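Local coordinates for protein soluble cytochrome b558 (Ectothiorhodospira shaposhnikovii, PDB 1CXY) that probably serves in electron transport as a small haem-binding protein of the cytochrome b5 family, holding its haem iron between two axial histidines, at residues V32-Y38 against L78-G84; C24-H29 against W52-T58. All coordinates share one frame; numbering follows the deposited sequence.

Contact 1: residues V32-Y38 against L78-G84; sequences VYDLTPY and LQRYLIG. With HEM (protoporphyrin IX containing Fe), chain B.
A classic beta bulge, in which Val-32 faces both Ile-83 and Gly-84, joins the last strand of the cytochrome b5 sheet to strand 31-34 beside the haem pocket. Val-32 O takes a nearly straight bond from Ile-83 N (2.8 Å, 179°) and a weak one from Gly-84 N, while Val-32 N donates to Gly-84 O. At the bulge Ile-83 lays CG1 against Val-32 CG1 and CG2 against Asp-34 CB; past it, Asp-34 N bonds to Tyr-81 O (3.0 Å). The Asp-34 carboxylate folds forward instead: OD1 accepts from Thr-36 N and OG1, an Asx turn that bends the chain out of the strand.

An apolar layer packs on the Tyr-33 side of the strands. With Leu-78 CG anti to the backbone N (chi1 169°), its CD1 sits over one face of the Tyr-33 ring, 3.5 Å from the centroid, a CH-pi contact in which a methyl of the branched leucine is laid on the flat ring. Tyr-81 is gripped by Leu-35 CD2, 3.8 Å from Tyr-81 CB, by Pro-37 CG near CE2, and by Tyr-38 CB over its ring face. The Tyr-38 ring reaches on into the pocket, with haem vinyl carbon CBC over one face and Tyr-38 OH 3.3 Å from methine carbon CHD. Tyr-81 OH meets a water at 2.8 Å, and that water donates weakly to Pro-37 O.

Contact 2: residues C24-H29 against W52-T58; sequences CWMAIH and WCGQEST
A disulfide, one isolated beta bridge and a few further hydrogen bonds tie strand 23-28 to the loop that leads into helix 58-63, with Cys-24 and Cys-53 at one end and His-29 and Thr-58 at the other. The SG atoms of Cys-24 and Cys-53 are 2.0 Å apart, and the bridge turns through a chi3 of -87°. Cys-24 SG standing anti to its own N and Cys-53 SG anti to its carbonyl carbon (chi1 -67°) bring the two sulfurs together.

Next along the strand, Gly-54 N donates to Trp-25 O at 2.7 Å. Gly-54 is third in a type II turn from Trp-52 to Gln-55, where its positive phi of 84° comes easily to a residue without a CB. Ala-27 then bridges Glu-56: Ala-27 N donates to Gln-55 O (3.0 Å), and Ser-57 N to Ala-27 O. Gln-55 O also accepts from Ser-57 OG, the two donors arriving from opposite faces of its plane. Toward the haem, the chain of Met-26, extended beyond CG, lays CE 3.7 Å from Trp-52 CB, the two side chains crossing at about a right angle.

Thr-58 OG1 accepts from His-29 N (2.8 Å) and donates to Glu-56 OE2, while its CG2 packs 3.4 Å from His-29 CE1; NE2 of that ring is hydrogen-bonded to Glu-62 OE2. A valine at Thr-58 would probably leave His-29 N and the Glu-56 carboxylate without their shared hydroxyl partner. A strand of the cytochrome b5 sheet is thus pinned to the loop before helix 58-63, with Met-26 and Trp-52 in the haem pocket.

In the fold
Both contacts depend on the same sheet, in which strands 23-28 and 31-34 are neighbours, and each ties one of these to chain that comes later: contact 1 adds the outermost strand 82-85, contact 2 the loop before helix 58-63. Leu-35 N to Cys-24 O and Cys-24 N to Thr-36 OG1, both probable hydrogen bonds, couple them directly. Contact 2 lies closer to the middle of the chain, its centre about 4 Å from the chain centre against about 7 Å, yet both mix buried and exposed residues. Contact 1 adds aromatic and aliphatic packing to its strand bonds; contact 2 has a covalent bridge and side-chain polar bonds. Both reach the haem pocket.

Contact 1: residues V32-Y38 against L78-G84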
# COMPACT_ATOMS: atom_id res chain seq x y z
N VAL A 32 5.77 5.10 -2.94
CA VAL A 32 6.07 3.88 -2.21
C VAL A 32 5.76 4.05 -0.73
O VAL A 32 6.06 5.07 -0.11
CB VAL A 32 7.54 3.46 -2.43
CG1 VAL A 32 7.87 2.22 -1.59
CG2 VAL A 32 7.78 3.15 -3.90
N TYR A 33 5.07 3.04 -0.16
CA TYR A 33 4.61 3.11 1.21
C TYR A 33 5.06 1.87 1.99
O TYR A 33 4.97 0.74 1.49
CB TYR A 33 3.06 3.08 1.22
CG TYR A 33 2.43 4.22 0.44
CD1 TYR A 33 2.23 4.10 -0.93
CD2 TYR A 33 2.13 5.42 1.07
CE1 TYR A 33 1.68 5.15 -1.66
CE2 TYR A 33 1.57 6.47 0.34
CZ TYR A 33 1.38 6.32 -1.01
OH TYR A 33 0.86 7.38 -1.74
N ASP A 34 5.46 2.04 3.24
CA ASP A 34 5.82 0.91 4.10
C ASP A 34 4.65 0.71 5.07
O ASP A 34 4.44 1.47 6.01
CB ASP A 34 7.12 1.20 4.84
CG ASP A 34 7.44 0.09 5.84
OD1 ASP A 34 6.63 -0.83 6.03
OD2 ASP A 34 8.56 0.19 6.40
N LEU A 35 3.78 -0.22 4.67
CA LEU A 35 2.51 -0.42 5.36
C LEU A 35 2.50 -1.51 6.41
O LEU A 35 1.46 -1.83 7.01
CB LEU A 35 1.47 -0.71 4.25
CG LEU A 35 1.12 0.53 3.41
CD1 LEU A 35 0.54 0.17 2.05
CD2 LEU A 35 0.13 1.42 4.18
N THR A 36 3.68 -2.01 6.75
CA THR A 36 3.81 -3.08 7.76
C THR A 36 3.10 -2.81 9.07
O THR A 36 2.28 -3.63 9.53
CB THR A 36 5.29 -3.41 8.01
OG1 THR A 36 5.94 -3.58 6.75
CG2 THR A 36 5.42 -4.70 8.81
N PRO A 37 3.26 -1.65 9.70
CA PRO A 37 2.57 -1.31 10.94
C PRO A 37 1.07 -1.19 10.73
O PRO A 37 0.30 -1.49 11.65
CB PRO A 37 3.17 0.04 11.38
CG PRO A 37 3.67 0.61 10.08
CD PRO A 37 4.22 -0.59 9.34
N TYR A 38 0.63 -0.82 9.54
CA TYR A 38 -0.81 -0.63 9.32
C TYR A 38 -1.58 -1.92 9.11
O TYR A 38 -2.76 -1.99 9.46
CB TYR A 38 -1.02 0.33 8.13
CG TYR A 38 -2.50 0.63 7.94
CD1 TYR A 38 -3.22 -0.02 6.94
CD2 TYR A 38 -3.16 1.44 8.84
CE1 TYR A 38 -4.58 0.19 6.83
CE2 TYR A 38 -4.52 1.66 8.73
CZ TYR A 38 -5.22 1.02 7.73
OH TYR A 38 -6.58 1.24 7.63
N LEU A 78 -3.17 6.66 4.45
CA LEU A 78 -2.18 6.07 3.54
C LEU A 78 -0.93 6.95 3.46
O LEU A 78 0.18 6.45 3.55
CB LEU A 78 -2.76 5.86 2.13
CG LEU A 78 -1.75 5.50 1.02
CD1 LEU A 78 -1.05 4.16 1.33
CD2 LEU A 78 -2.39 5.42 -0.35
N GLN A 79 -1.14 8.27 3.32
CA GLN A 79 0.01 9.16 3.17
C GLN A 79 0.99 9.13 4.32
O GLN A 79 2.21 9.28 4.10
CB GLN A 79 -0.42 10.63 2.90
CG GLN A 79 0.78 11.35 2.23
CD GLN A 79 0.51 12.84 2.11
OE1 GLN A 79 0.76 13.58 3.05
NE2 GLN A 79 -0.01 13.25 0.96
N ARG A 80 0.56 8.89 5.54
CA ARG A 80 1.44 8.77 6.69
C ARG A 80 2.48 7.67 6.46
O ARG A 80 3.57 7.82 7.00
CB ARG A 80 0.63 8.47 7.95
CG ARG A 80 1.40 8.21 9.23
N TYR A 81 2.19 6.61 5.72
CA TYR A 81 3.15 5.51 5.56
C TYR A 81 4.05 5.70 4.36
O TYR A 81 4.83 4.82 4.00
CB TYR A 81 2.34 4.19 5.46
CG TYR A 81 1.56 3.96 6.74
CD1 TYR A 81 0.19 4.22 6.75
CD2 TYR A 81 2.21 3.57 7.90
CE1 TYR A 81 -0.53 4.04 7.92
CE2 TYR A 81 1.48 3.38 9.08
CZ TYR A 81 0.12 3.65 9.06
OH TYR A 81 -0.62 3.51 10.22
N LEU A 82 4.04 6.89 3.74
CA LEU A 82 4.88 7.19 2.59
C LEU A 82 6.36 7.03 2.93
O LEU A 82 6.80 7.49 3.99
CB LEU A 82 4.69 8.67 2.18
CG LEU A 82 5.53 9.14 0.98
CD1 LEU A 82 5.01 8.43 -0.26
CD2 LEU A 82 5.38 10.66 0.84
N ILE A 83 7.17 6.39 2.08
CA ILE A 83 8.61 6.38 2.31
C ILE A 83 9.40 6.86 1.09
O ILE A 83 10.61 7.10 1.21
CB ILE A 83 9.17 5.02 2.78
CG1 ILE A 83 8.85 3.92 1.75
CG2 ILE A 83 8.59 4.64 4.14
CD1 ILE A 83 9.61 2.61 1.96
N GLY A 84 8.78 6.99 -0.08
CA GLY A 84 9.52 7.46 -1.26
C GLY A 84 8.67 7.41 -2.53
O GLY A 84 7.45 7.26 -2.47
CHA HEM B . -11.68 -0.26 3.91
CHB HEM B . -9.72 -2.92 0.38
CHC HEM B . -5.48 -0.74 1.14
CHD HEM B . -7.46 2.01 4.59
C1A HEM B . -11.50 -1.25 2.97
C2A HEM B . -12.45 -2.28 2.61
C3A HEM B . -11.90 -2.99 1.61
C4A HEM B . -10.58 -2.44 1.34
CMA HEM B . -12.49 -4.20 0.86
CAA HEM B . -13.85 -2.47 3.24
CBA HEM B . -15.05 -2.16 2.28
CGA HEM B . -15.29 -0.69 2.09
O1A HEM B . -14.82 0.10 2.95
O2A HEM B . -15.96 -0.28 1.10
C1B HEM B . -8.40 -2.52 0.24
C2B HEM B . -7.47 -3.02 -0.74
C3B HEM B . -6.31 -2.40 -0.55
C4B HEM B . -6.46 -1.52 0.59
CMB HEM B . -7.86 -4.05 -1.83
CAB HEM B . -5.00 -2.56 -1.36
CBB HEM B . -4.21 -1.53 -1.68
C1C HEM B . -5.64 0.18 2.15
C2C HEM B . -4.61 1.04 2.68
C3C HEM B . -5.15 1.82 3.63
C4C HEM B . -6.57 1.46 3.71
CMC HEM B . -3.16 1.02 2.15
CAC HEM B . -4.56 2.95 4.49
CBC HEM B . -3.36 2.92 5.04
C1D HEM B . -8.79 1.64 4.69
C2D HEM B . -9.76 2.31 5.50
C3D HEM B . -10.93 1.69 5.30
C4D HEM B . -10.72 0.61 4.36
CMD HEM B . -9.46 3.52 6.42
CAD HEM B . -12.33 2.04 5.88
CBD HEM B . -13.18 2.67 4.74
CGD HEM B . -12.59 3.91 4.13
O1D HEM B . -12.50 4.04 2.89
O2D HEM B . -12.23 4.85 4.90
NA HEM B . -10.35 -1.39 2.20
NB HEM B . -7.76 -1.59 1.05
NC HEM B . -6.82 0.44 2.82
ND HEM B . -9.39 0.61 3.98
FE HEM B . -8.58 -0.45 2.48
O HOH W 1 -0.87 1.34 12.05

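Contact 2: residues C24-H29 against W52-T58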
# COMPACT_ATOMS: atom_id res chain seq x y z
N CYS A 24 5.62 -5.43 4.55
CA CYS A 24 4.70 -5.13 3.47
C CYS A 24 4.82 -3.72 2.90
O CYS A 24 4.37 -2.78 3.58
CB CYS A 24 3.29 -5.32 4.05
SG CYS A 24 1.92 -5.02 2.89
N TRP A 25 5.43 -3.60 1.73
CA TRP A 25 5.49 -2.29 1.06
C TRP A 25 4.57 -2.33 -0.15
O TRP A 25 4.28 -3.41 -0.71
CB TRP A 25 6.91 -2.00 0.56
CG TRP A 25 7.94 -1.70 1.62
CD1 TRP A 25 7.91 -1.89 2.96
CD2 TRP A 25 9.26 -1.18 1.33
NE1 TRP A 25 9.09 -1.50 3.56
CE2 TRP A 25 9.94 -1.07 2.55
CE3 TRP A 25 9.89 -0.80 0.14
CZ2 TRP A 25 11.26 -0.62 2.63
CZ3 TRP A 25 11.20 -0.33 0.21
CH2 TRP A 25 11.85 -0.24 1.45
N MET A 26 4.03 -1.18 -0.55
CA MET A 26 3.26 -1.17 -1.80
C MET A 26 3.62 0.07 -2.62
O MET A 26 4.10 1.02 -2.03
CB MET A 26 1.74 -1.05 -1.59
CG MET A 26 1.16 -2.23 -0.87
SD MET A 26 -0.63 -2.05 -0.73
CE MET A 26 -0.89 -3.43 0.40
N ALA A 27 3.33 0.02 -3.90
CA ALA A 27 3.49 1.21 -4.74
C ALA A 27 2.06 1.59 -5.17
O ALA A 27 1.30 0.73 -5.67
CB ALA A 27 4.38 0.99 -5.94
N ILE A 28 1.65 2.82 -4.96
CA ILE A 28 0.31 3.31 -5.32
C ILE A 28 0.49 4.72 -5.91
O ILE A 28 1.16 5.55 -5.28
CB ILE A 28 -0.64 3.41 -4.12
CG1 ILE A 28 -0.97 2.02 -3.56
CG2 ILE A 28 -1.95 4.12 -4.46
CD1 ILE A 28 -1.56 2.04 -2.16
N HIS A 29 -0.04 4.97 -7.11
CA HIS A 29 0.12 6.28 -7.73
C HIS A 29 1.55 6.78 -7.81
O HIS A 29 1.82 7.96 -7.54
CB HIS A 29 -0.73 7.32 -6.96
CG HIS A 29 -2.20 7.10 -7.12
ND1 HIS A 29 -2.75 6.82 -8.35
CD2 HIS A 29 -3.22 7.16 -6.23
CE1 HIS A 29 -4.06 6.67 -8.19
NE2 HIS A 29 -4.36 6.83 -6.93
N TRP A 52 -1.69 -7.59 -1.82
CA TRP A 52 -0.96 -6.55 -2.53
C TRP A 52 0.39 -6.20 -1.92
O TRP A 52 1.10 -5.38 -2.53
CB TRP A 52 -1.84 -5.26 -2.64
CG TRP A 52 -3.09 -5.64 -3.39
CD1 TRP A 52 -4.32 -5.97 -2.90
CD2 TRP A 52 -3.12 -5.90 -4.80
NE1 TRP A 52 -5.13 -6.40 -3.93
CE2 TRP A 52 -4.43 -6.36 -5.10
CE3 TRP A 52 -2.18 -5.76 -5.82
CZ2 TRP A 52 -4.79 -6.68 -6.41
CZ3 TRP A 52 -2.54 -6.08 -7.12
CH2 TRP A 52 -3.85 -6.53 -7.39
N CYS A 53 0.78 -6.84 -0.82
CA CYS A 53 2.13 -6.51 -0.30
C CYS A 53 3.15 -6.85 -1.38
O CYS A 53 3.10 -7.90 -2.05
CB CYS A 53 2.42 -7.34 0.95
SG CYS A 53 1.37 -6.91 2.34
N GLY A 54 4.08 -5.93 -1.58
CA GLY A 54 5.16 -6.02 -2.53
C GLY A 54 4.80 -5.62 -3.95
O GLY A 54 5.64 -5.69 -4.83
N GLN A 55 3.56 -5.14 -4.19
CA GLN A 55 3.12 -4.87 -5.54
C GLN A 55 2.77 -3.41 -5.83
O GLN A 55 2.40 -2.64 -4.95
CB GLN A 55 1.87 -5.73 -5.87
CG GLN A 55 2.12 -7.24 -5.74
CD GLN A 55 2.97 -7.59 -6.96
OE1 GLN A 55 2.71 -7.08 -8.05
NE2 GLN A 55 3.98 -8.42 -6.85
N GLU A 56 2.70 -3.14 -7.13
CA GLU A 56 2.00 -1.96 -7.65
C GLU A 56 0.50 -2.28 -7.49
O GLU A 56 0.01 -3.31 -7.97
CB GLU A 56 2.37 -1.77 -9.12
CG GLU A 56 2.20 -0.33 -9.57
CD GLU A 56 0.75 0.16 -9.49
OE1 GLU A 56 -0.16 -0.57 -9.92
OE2 GLU A 56 0.57 1.29 -9.03
N SER A 57 -0.17 -1.45 -6.68
CA SER A 57 -1.52 -1.76 -6.22
C SER A 57 -2.52 -0.63 -6.44
O SER A 57 -3.53 -0.58 -5.74
CB SER A 57 -1.42 -2.02 -4.70
OG SER A 57 -0.44 -3.02 -4.41
N THR A 58 -2.26 0.23 -7.42
CA THR A 58 -3.17 1.36 -7.64
C THR A 58 -4.61 0.98 -7.89
O THR A 58 -5.54 1.55 -7.30
CB THR A 58 -2.61 2.25 -8.77
OG1 THR A 58 -1.33 2.81 -8.43
CG2 THR A 58 -3.56 3.40 -9.08